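Local coordinates for protein agglutinin (Rhizoctonia solani, PDB 4G9M) that is a fungal agglutinin of the ricin-type beta-trefoil family that probably binds carbohydrates as a lectin and assembles as a domain-swapped dimer, at residues 3-8 with 47-52; 13-18 with 136-141; 77-82 with 124-129. One frame throughout, in Å; residues are numbered along the deposited sequence.

Interaction 1: 3-8 with 47-52; sequences ISLPAG and WRLKWT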
loop_
_atom_site.group_PDB
_atom_site.type_symbol
_atom_site.label_atom_id
_atom_site.label_comp_id
_atom_site.label_asym_id
_atom_site.label_seq_id
_atom_site.Cartn_x
_atom_site.Cartn_y
_atom_site.Cartn_z
ATOM N N ILE B 3 -6.694 -3.866 10.491
ATOM C CA ILE B 3 -6.740 -2.629 9.738
ATOM C C ILE B 3 -6.819 -2.956 8.266
ATOM O O ILE B 3 -5.950 -3.634 7.722
ATOM C CB ILE B 3 -5.492 -1.763 9.966
ATOM C CG1 ILE B 3 -5.437 -1.296 11.421
ATOM C CG2 ILE B 3 -5.494 -0.567 9.020
ATOM C CD1 ILE B 3 -4.154 -0.626 11.800
ATOM N N SER B 4 -7.858 -2.480 7.605
ATOM C CA SER B 4 -7.984 -2.702 6.176
ATOM C C SER B 4 -8.437 -1.437 5.468
ATOM O O SER B 4 -9.043 -0.565 6.082
ATOM C CB SER B 4 -8.938 -3.866 5.891
ATOM O OG SER B 4 -9.956 -3.947 6.873
ATOM N N LEU B 5 -8.123 -1.351 4.182
ATOM C CA LEU B 5 -8.583 -0.261 3.335
ATOM C C LEU B 5 -9.556 -0.893 2.347
ATOM O O LEU B 5 -9.138 -1.416 1.314
ATOM C CB LEU B 5 -7.385 0.349 2.598
ATOM C CG LEU B 5 -7.610 1.646 1.819
ATOM C CD1 LEU B 5 -7.813 2.814 2.793
ATOM C CD2 LEU B 5 -6.448 1.947 0.837
ATOM N N PRO B 6 -10.863 -0.865 2.655
ATOM C CA PRO B 6 -11.836 -1.559 1.807
ATOM C C PRO B 6 -12.182 -0.754 0.565
ATOM O O PRO B 6 -12.020 0.474 0.540
ATOM C CB PRO B 6 -13.075 -1.644 2.706
ATOM C CG PRO B 6 -12.961 -0.422 3.580
ATOM C CD PRO B 6 -11.492 -0.286 3.859
ATOM N N ALA B 7 -12.689 -1.434 -0.456
ATOM C CA ALA B 7 -13.306 -0.716 -1.554
ATOM C C ALA B 7 -14.437 0.093 -0.934
ATOM O O ALA B 7 -15.145 -0.393 -0.042
ATOM C CB ALA B 7 -13.859 -1.697 -2.591
ATOM N N GLY B 8 -14.586 1.336 -1.381
ATOM C CA GLY B 8 -15.647 2.199 -0.899
ATOM C C GLY B 8 -15.384 3.618 -1.368
ATOM O O GLY B 8 -14.521 3.846 -2.217
ATOM N N TRP B 47 -14.367 9.984 -3.886
ATOM C CA TRP B 47 -13.730 9.090 -4.849
ATOM C C TRP B 47 -13.964 7.614 -4.524
ATOM O O TRP B 47 -13.770 7.171 -3.380
ATOM C CB TRP B 47 -12.226 9.361 -4.888
ATOM C CG TRP B 47 -11.901 10.783 -5.184
ATOM C CD1 TRP B 47 -11.764 11.805 -4.283
ATOM C CD2 TRP B 47 -11.690 11.349 -6.472
ATOM N NE1 TRP B 47 -11.470 12.973 -4.937
ATOM C CE2 TRP B 47 -11.415 12.721 -6.284
ATOM C CE3 TRP B 47 -11.697 10.830 -7.773
ATOM C CZ2 TRP B 47 -11.154 13.575 -7.345
ATOM C CZ3 TRP B 47 -11.438 11.687 -8.826
ATOM C CH2 TRP B 47 -11.160 13.040 -8.603
ATOM N N ARG B 48 -14.380 6.854 -5.532
ATOM C CA ARG B 48 -14.625 5.429 -5.344
ATOM C C ARG B 48 -13.362 4.613 -5.590
ATOM O O ARG B 48 -12.767 4.662 -6.670
ATOM C CB ARG B 48 -15.755 4.950 -6.255
ATOM C CG ARG B 48 -17.045 5.730 -6.080
ATOM C CD ARG B 48 -18.233 4.896 -6.479
ATOM N NE ARG B 48 -19.477 5.562 -6.108
ATOM C CZ ARG B 48 -20.131 6.376 -6.919
ATOM N NH1 ARG B 48 -19.652 6.612 -8.135
ATOM N NH2 ARG B 48 -21.254 6.949 -6.522
ATOM N N LEU B 49 -12.954 3.866 -4.570
ATOM C CA LEU B 49 -11.790 3.000 -4.649
ATOM C C LEU B 49 -12.277 1.595 -4.992
ATOM O O LEU B 49 -13.111 1.045 -4.288
ATOM C CB LEU B 49 -11.043 2.995 -3.305
ATOM C CG LEU B 49 -9.867 2.030 -3.166
ATOM C CD1 LEU B 49 -8.703 2.510 -4.032
ATOM C CD2 LEU B 49 -9.431 1.906 -1.712
ATOM N N LYS B 50 -11.760 1.026 -6.075
ATOM C CA LYS B 50 -12.187 -0.297 -6.515
ATOM C C LYS B 50 -11.011 -1.060 -7.107
ATOM O O LYS B 50 -10.260 -0.509 -7.917
ATOM C CB LYS B 50 -13.293 -0.170 -7.559
ATOM C CG LYS B 50 -14.013 -1.469 -7.865
ATOM C CD LYS B 50 -15.059 -1.278 -8.935
ATOM C CE LYS B 50 -15.729 -2.608 -9.258
ATOM N NZ LYS B 50 -16.636 -2.493 -10.429
ATOM N N TRP B 51 -10.861 -2.325 -6.721
ATOM C CA TRP B 51 -9.817 -3.176 -7.292
ATOM C C TRP B 51 -10.209 -3.645 -8.696
ATOM O O TRP B 51 -11.367 -3.980 -8.933
ATOM C CB TRP B 51 -9.480 -4.343 -6.341
ATOM C CG TRP B 51 -8.446 -3.932 -5.339
ATOM C CD1 TRP B 51 -7.091 -4.136 -5.419
ATOM C CD2 TRP B 51 -8.664 -3.165 -4.150
ATOM N NE1 TRP B 51 -6.459 -3.565 -4.335
ATOM C CE2 TRP B 51 -7.402 -2.953 -3.549
ATOM C CE3 TRP B 51 -9.801 -2.626 -3.538
ATOM C CZ2 TRP B 51 -7.253 -2.239 -2.366
ATOM C CZ3 TRP B 51 -9.650 -1.919 -2.355
ATOM C CH2 TRP B 51 -8.382 -1.731 -1.781
ATOM N N THR B 52 -9.258 -3.653 -9.633
ATOM C CA THR B 52 -9.600 -3.911 -11.032
ATOM C C THR B 52 -9.666 -5.396 -11.363
ATOM O O THR B 52 -10.288 -5.792 -12.351
ATOM C CB THR B 52 -8.573 -3.295 -11.980
ATOM O OG1 THR B 52 -7.333 -3.974 -11.803
ATOM C CG2 THR B 52 -8.367 -1.825 -11.673
#

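Interaction 2: 13-18 with 136-141; sequences KNVSTG and KWKFID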
loop_
_atom_site.group_PDB
_atom_site.type_symbol
_atom_site.label_atom_id
_atom_site.label_comp_id
_atom_site.label_asym_id
_atom_site.label_seq_id
_atom_site.Cartn_x
_atom_site.Cartn_y
_atom_site.Cartn_z
ATOM N N LYS B 13 -7.397 13.337 1.688
ATOM C CA LYS B 13 -6.870 14.566 2.263
ATOM C C LYS B 13 -5.351 14.612 2.190
ATOM O O LYS B 13 -4.666 13.732 2.717
ATOM C CB LYS B 13 -7.333 14.715 3.724
ATOM C CG LYS B 13 -6.807 15.982 4.391
ATOM C CD LYS B 13 -7.318 16.097 5.821
ATOM C CE LYS B 13 -6.848 14.931 6.678
ATOM N NZ LYS B 13 -5.389 15.007 6.971
ATOM N N ASN B 14 -4.815 15.643 1.554
ATOM C CA ASN B 14 -3.359 15.721 1.422
ATOM C C ASN B 14 -2.700 15.873 2.794
ATOM O O ASN B 14 -3.097 16.711 3.597
ATOM C CB ASN B 14 -2.958 16.866 0.495
ATOM C CG ASN B 14 -1.509 16.812 0.119
ATOM O OD1 ASN B 14 -0.667 17.425 0.771
ATOM N ND2 ASN B 14 -1.201 16.063 -0.938
ATOM N N VAL B 15 -1.688 15.050 3.055
ATOM C CA VAL B 15 -1.012 15.056 4.348
ATOM C C VAL B 15 -0.344 16.412 4.650
ATOM O O VAL B 15 -0.390 16.900 5.777
ATOM C CB VAL B 15 -0.006 13.872 4.466
ATOM C CG1 VAL B 15 0.937 14.051 5.663
ATOM C CG2 VAL B 15 -0.750 12.531 4.557
ATOM N N SER B 16 0.254 17.029 3.638
ATOM C CA SER B 16 0.931 18.304 3.841
ATOM C C SER B 16 -0.030 19.471 4.086
ATOM O O SER B 16 0.159 20.244 5.028
ATOM C CB SER B 16 1.826 18.640 2.644
ATOM O OG SER B 16 2.490 19.896 2.814
ATOM N N THR B 17 -1.047 19.599 3.239
ATOM C CA THR B 17 -1.847 20.825 3.188
ATOM C C THR B 17 -3.143 20.758 3.969
ATOM O O THR B 17 -3.657 21.791 4.406
ATOM C CB THR B 17 -2.228 21.186 1.751
ATOM O OG1 THR B 17 -3.061 20.152 1.202
ATOM C CG2 THR B 17 -0.986 21.364 0.879
ATOM N N GLY B 18 -3.701 19.561 4.092
ATOM C CA GLY B 18 -5.019 19.405 4.688
ATOM C C GLY B 18 -6.145 19.673 3.698
ATOM O O GLY B 18 -7.328 19.584 4.043
ATOM N N LYS B 136 1.511 12.327 -0.094
ATOM C CA LYS B 136 0.863 11.347 0.777
ATOM C C LYS B 136 -0.541 11.827 1.043
ATOM O O LYS B 136 -0.771 13.032 1.183
ATOM C CB LYS B 136 1.614 11.195 2.097
ATOM C CG LYS B 136 3.020 10.619 1.936
ATOM C CD LYS B 136 3.847 10.854 3.184
ATOM C CE LYS B 136 5.327 10.676 2.862
ATOM N NZ LYS B 136 6.180 11.246 3.940
ATOM N N TRP B 137 -1.474 10.880 1.127
ATOM C CA TRP B 137 -2.890 11.208 1.232
ATOM C C TRP B 137 -3.542 10.409 2.346
ATOM O O TRP B 137 -3.301 9.206 2.484
ATOM C CB TRP B 137 -3.595 10.911 -0.102
ATOM C CG TRP B 137 -2.979 11.676 -1.275
ATOM C CD1 TRP B 137 -1.880 11.304 -2.013
ATOM C CD2 TRP B 137 -3.416 12.929 -1.813
ATOM N NE1 TRP B 137 -1.607 12.259 -2.975
ATOM C CE2 TRP B 137 -2.540 13.260 -2.875
ATOM C CE3 TRP B 137 -4.463 13.810 -1.503
ATOM C CZ2 TRP B 137 -2.686 14.423 -3.622
ATOM C CZ3 TRP B 137 -4.607 14.961 -2.243
ATOM C CH2 TRP B 137 -3.727 15.253 -3.305
ATOM N N LYS B 138 -4.357 11.089 3.151
ATOM C CA LYS B 138 -5.169 10.418 4.151
ATOM C C LYS B 138 -6.416 9.868 3.481
ATOM O O LYS B 138 -7.157 10.611 2.839
ATOM C CB LYS B 138 -5.574 11.371 5.280
ATOM C CG LYS B 138 -4.415 12.111 5.945
ATOM C CD LYS B 138 -3.474 11.153 6.638
ATOM C CE LYS B 138 -4.235 10.218 7.556
ATOM N NZ LYS B 138 -3.651 8.856 7.526
ATOM N N PHE B 139 -6.643 8.569 3.639
ATOM C CA PHE B 139 -7.822 7.927 3.086
ATOM C C PHE B 139 -8.947 7.950 4.102
ATOM O O PHE B 139 -8.981 7.140 5.020
ATOM C CB PHE B 139 -7.500 6.496 2.648
ATOM C CG PHE B 139 -6.935 6.413 1.255
ATOM C CD1 PHE B 139 -5.726 7.016 0.942
ATOM C CD2 PHE B 139 -7.620 5.730 0.257
ATOM C CE1 PHE B 139 -5.210 6.955 -0.339
ATOM C CE2 PHE B 139 -7.092 5.651 -1.036
ATOM C CZ PHE B 139 -5.890 6.263 -1.325
ATOM N N ILE B 140 -9.857 8.902 3.935
ATOM C CA ILE B 140 -11.007 9.008 4.849
ATOM C C ILE B 140 -12.237 8.288 4.306
ATOM O O ILE B 140 -12.914 8.788 3.413
ATOM C CB ILE B 140 -11.355 10.488 5.141
ATOM C CG1 ILE B 140 -10.111 11.245 5.628
ATOM C CG2 ILE B 140 -12.468 10.577 6.178
ATOM C CD1 ILE B 140 -10.293 12.742 5.647
ATOM N N ASP B 141 -12.516 7.111 4.863
ATOM C CA ASP B 141 -13.619 6.244 4.445
ATOM C C ASP B 141 -14.984 6.812 4.835
ATOM O O ASP B 141 -15.218 7.140 6.000
ATOM C CB ASP B 141 -13.428 4.861 5.104
ATOM C CG ASP B 141 -14.301 3.762 4.498
ATOM O OD1 ASP B 141 -14.687 3.839 3.310
ATOM O OD2 ASP B 141 -14.550 2.767 5.217
#

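Interaction 3: 77-82 with 124-129; sequences NSVNVV and VIYYNN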
loop_
_atom_site.group_PDB
_atom_site.type_symbol
_atom_site.label_atom_id
_atom_site.label_comp_id
_atom_site.label_asym_id
_atom_site.label_seq_id
_atom_site.Cartn_x
_atom_site.Cartn_y
_atom_site.Cartn_z
ATOM N N ASN B 77 7.121 13.681 -15.250
ATOM C CA ASN B 77 7.058 14.695 -14.209
ATOM C C ASN B 77 6.230 15.915 -14.609
ATOM O O ASN B 77 6.355 16.419 -15.729
ATOM C CB ASN B 77 8.452 15.127 -13.783
ATOM C CG ASN B 77 9.094 14.155 -12.814
ATOM O OD1 ASN B 77 8.449 13.662 -11.899
ATOM N ND2 ASN B 77 10.372 13.884 -13.010
ATOM N N SER B 78 5.367 16.336 -13.686
ATOM C CA SER B 78 4.513 17.533 -13.822
ATOM C C SER B 78 3.335 17.431 -14.805
ATOM O O SER B 78 2.629 18.415 -15.032
ATOM C CB SER B 78 5.355 18.786 -14.096
ATOM O OG SER B 78 6.390 18.912 -13.133
ATOM N N VAL B 79 3.105 16.248 -15.368
ATOM C CA VAL B 79 1.923 16.030 -16.185
ATOM C C VAL B 79 0.678 16.105 -15.301
ATOM O O VAL B 79 0.664 15.560 -14.202
ATOM C CB VAL B 79 1.997 14.669 -16.946
ATOM C CG1 VAL B 79 0.667 14.317 -17.594
ATOM C CG2 VAL B 79 3.100 14.719 -18.018
ATOM N N ASN B 80 -0.354 16.803 -15.765
ATOM C CA ASN B 80 -1.584 16.953 -14.999
ATOM C C ASN B 80 -2.336 15.651 -14.729
ATOM O O ASN B 80 -2.544 14.829 -15.626
ATOM C CB ASN B 80 -2.538 17.937 -15.689
ATOM C CG ASN B 80 -2.089 19.378 -15.565
ATOM O OD1 ASN B 80 -2.586 20.124 -14.722
ATOM N ND2 ASN B 80 -1.149 19.782 -16.411
ATOM N N VAL B 81 -2.766 15.485 -13.484
ATOM C CA VAL B 81 -3.762 14.480 -13.147
ATOM C C VAL B 81 -5.130 15.071 -13.486
ATOM O O VAL B 81 -5.433 16.197 -13.106
ATOM C CB VAL B 81 -3.690 14.113 -11.660
ATOM C CG1 VAL B 81 -4.750 13.094 -11.307
ATOM C CG2 VAL B 81 -2.294 13.577 -11.337
ATOM N N VAL B 82 -5.940 14.321 -14.225
ATOM C CA VAL B 82 -7.201 14.844 -14.742
ATOM C C VAL B 82 -8.288 13.781 -14.711
ATOM O O VAL B 82 -7.997 12.580 -14.608
ATOM C CB VAL B 82 -7.064 15.326 -16.203
ATOM C CG1 VAL B 82 -6.057 16.486 -16.315
ATOM C CG2 VAL B 82 -6.696 14.161 -17.141
ATOM N N VAL B 124 -2.838 19.004 -9.078
ATOM C CA VAL B 124 -2.307 17.703 -8.705
ATOM C C VAL B 124 -1.641 17.170 -9.959
ATOM O O VAL B 124 -2.210 17.250 -11.050
ATOM C CB VAL B 124 -3.419 16.776 -8.228
ATOM C CG1 VAL B 124 -2.883 15.370 -8.020
ATOM C CG2 VAL B 124 -4.004 17.325 -6.953
ATOM N N ILE B 125 -0.424 16.657 -9.805
ATOM C CA ILE B 125 0.383 16.289 -10.964
ATOM C C ILE B 125 0.993 14.913 -10.713
ATOM O O ILE B 125 1.055 14.466 -9.569
ATOM C CB ILE B 125 1.533 17.298 -11.191
ATOM C CG1 ILE B 125 2.359 17.489 -9.908
ATOM C CG2 ILE B 125 0.989 18.653 -11.668
ATOM C CD1 ILE B 125 3.658 18.301 -10.108
ATOM N N TYR B 126 1.423 14.235 -11.775
ATOM C CA TYR B 126 2.279 13.051 -11.602
ATOM C C TYR B 126 3.670 13.556 -11.314
ATOM O O TYR B 126 4.118 14.525 -11.939
ATOM C CB TYR B 126 2.275 12.147 -12.856
ATOM C CG TYR B 126 0.927 11.496 -13.024
ATOM C CD1 TYR B 126 0.582 10.382 -12.283
ATOM C CD2 TYR B 126 -0.027 12.041 -13.867
ATOM C CE1 TYR B 126 -0.692 9.812 -12.390
ATOM C CE2 TYR B 126 -1.307 11.466 -13.979
ATOM C CZ TYR B 126 -1.622 10.369 -13.243
ATOM O OH TYR B 126 -2.894 9.810 -13.340
ATOM N N TYR B 127 4.366 12.936 -10.369
ATOM C CA TYR B 127 5.711 13.422 -10.035
ATOM C C TYR B 127 6.501 12.309 -9.385
ATOM O O TYR B 127 5.938 11.457 -8.705
ATOM C CB TYR B 127 5.616 14.597 -9.070
ATOM C CG TYR B 127 6.736 15.634 -9.075
ATOM C CD1 TYR B 127 7.021 16.410 -10.209
ATOM C CD2 TYR B 127 7.439 15.913 -7.909
ATOM C CE1 TYR B 127 8.003 17.398 -10.181
ATOM C CE2 TYR B 127 8.422 16.906 -7.874
ATOM C CZ TYR B 127 8.706 17.637 -9.010
ATOM O OH TYR B 127 9.659 18.627 -8.955
ATOM N N ASN B 128 7.811 12.329 -9.577
ATOM C CA ASN B 128 8.687 11.315 -8.989
ATOM C C ASN B 128 8.432 11.181 -7.498
ATOM O O ASN B 128 8.352 12.184 -6.787
ATOM C CB ASN B 128 10.153 11.699 -9.235
ATOM C CG ASN B 128 11.111 10.590 -8.862
ATOM O OD1 ASN B 128 11.270 9.625 -9.604
ATOM N ND2 ASN B 128 11.761 10.724 -7.713
ATOM N N ASN B 129 8.297 9.945 -7.029
ATOM C CA ASN B 129 7.991 9.700 -5.630
ATOM C C ASN B 129 9.229 9.986 -4.800
ATOM O O ASN B 129 10.209 9.241 -4.840
ATOM C CB ASN B 129 7.510 8.256 -5.411
ATOM C CG ASN B 129 6.970 8.018 -4.007
ATOM O OD1 ASN B 129 6.828 8.952 -3.216
ATOM N ND2 ASN B 129 6.652 6.753 -3.695
#

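Interaction 1: 3-8 with 47-52
L5, P6 and A7 close over L49 and W51, while G8 fastens the loop to strand 47-51 through its backbone. The tight part mixes leucine-leucine contact with an indole rim set against backbone atoms. L5 CD2 meets L49 CD2 at 3.9 Å, the two leucine side chains crossing at about a right angle; L5 CG, anti to its backbone N (chi1 -171°), is 4.0 Å from the same L49 CD2, which also lies close to P6 O. The six-membered ring of W51 presents its rim to the loop: CZ3 lies 3.6 Å from A7 N, near the ring plane, and CH2 is 3.2 Å from L5 O, which approaches obliquely. A7 CB is 3.3 Å from L49 O, although the residue is otherwise exposed. Y10, V58 and L60 pack on L49 from the adjoining strands.

The looser, solvent side belongs to R48 and K50, whose long chains contribute little.

G8 and L49 form an antiparallel hydrogen-bonded pair with two bonds of unequal geometry. L49 N gives G8 O a bond of 2.8 Å that is nearly straight (174°); the return bond from G8 N to L49 O is longer, 3.3 Å, and bent to 138°. A7 CA touches the same L49 O, and R48 CA approaches G8 O, both as CA-H...O contacts.

This is the start of strand 8-14 pairing with strand 47-51 in an antiparallel sheet of the beta-trefoil family domain. One short, straight bond and one long, bent one secure it, and L5 and the partly exposed W51 extend its apolar surface to A94 and A95 of the second subunit.

Interaction 2: 13-18 with 136-141
N14 stands over the indole of W137, its amide plane 86° from the ring plane. ND2 lies 3.4 Å above the ring plane, offset toward the rim, and CB makes a CH-pi contact 4.2 Å from the centroid of the six-membered ring, 28° off the normal. CG is anti to the backbone N (chi1 -169°), which puts it on the ring side. ND2 is hydrogen-bonded to N134 O, and W137 NE1 to L111 O, which fixes both partners from outside the pair.

On the opposite face of the sheet from N14 and W137, K13 and K138 lie side by side and point the same way. K13 bends at chi3 and chi4, and its NZ comes to 3.2 Å from K138 CG; the two ammonium nitrogens, K13 NZ and K138 NZ, remain 6.4 Å apart. I140 CD1 covers K13 CB. V15 turns toward the opposing segment, its CG2 resting 3.7 Å from both K136 CB and K138 CD.

The backbones explain this alternation. K13 and K138 form an antiparallel hydrogen-bonded pair, with K138 N to K13 O at 2.7 Å and a returning bond from K13 N to K138 O; N14 and W137 form the adjacent non-hydrogen-bonded pair. V15 N extends the pairing to K136 O in a nearly straight bond, although V15 already has helical backbone angles. Beyond it, N14 OD1 receives weak bonds from S16 N and T17 N.

Strand 8-14 thus meets the C-terminal strand 137-141 of the beta-trefoil family chain, and F139 and I140 carry the sheet on to a strand of the second subunit. Chemically, the contact separates an amide-on-indole face from a lysine face, where the distance between the like charges would temper their repulsion.

Interaction 3: 77-82 with 124-129
N77 OD1 accepts a hydrogen bond of 2.8 Å from N128 N, which approaches the side-chain carbonyl almost head-on, the angle at hydrogen being 144°. The same oxygen sits 3.3 Å from Y127 CA and meets the Y127 ring obliquely near CD1. The N77 side chain crosses that of Y127 at about a right angle, with amide and ring planes 60° apart. S78 OG then reaches the ring at its edge, near the plane, 3.7 Å from Y127 CE1.

Three backbone bonds continue the contact. S78 N donates to Y126 O, Y126 N donates to V79 O, and V81 N donates to V124 O; the first is noticeably bent, whereas the other two are straighter. N80 and I125 are joined by a single backbone bridge, their CA atoms 4.5 Å apart. I125 CA also makes a CA-H...O contact with V79 O.

V81 and Y126 give the apolar centre. The methyl CG2 of V81, anti to its carbonyl carbon, lies over one face of the Y126 ring, 3.7 Å from the centroid and 20° off the normal. It also meets V124 CG1 at 3.8 Å, so one methyl touches both an aromatic face and a valine. The N80 carbonyl approaches the edge of the same ring, and Y126 OH is hydrogen-bonded to G70 O beyond the contact.

Thus an irregular segment becomes strand 81-84 beside strand 122-128, both of which pair with strand 32-37. This convergence of antiparallel strands around buried aliphatic and aromatic residues is consistent with the beta-trefoil fold of the ricin-type family, a six-stranded barrel closed at one end by a triplet of hairpins.

How the interactions relate
Interactions 1 and 2 belong to one antiparallel sheet, in which strand 8-14 lies between 47-51 and 137-141; their centres are about 15 Å apart, and L5 CD1 touches F139 CB at 3.7 Å. Their segments alternate along the sequence. Interaction 3 lies in a second, branched or curled antiparallel sheet, nested inside the loop closed by interaction 2. Its centre is about 17 Å from that of interaction 2 and about 22 Å from that of interaction 1, yet W137 CH2 still meets V124 CG2 at 4.2 Å. Interaction 2 thus joins near-terminal strands and contacts both neighbours. Interactions 1 and 2 reach the second subunit most, interaction 3 through N129 alone, linking the trefoil core to dimer assembly.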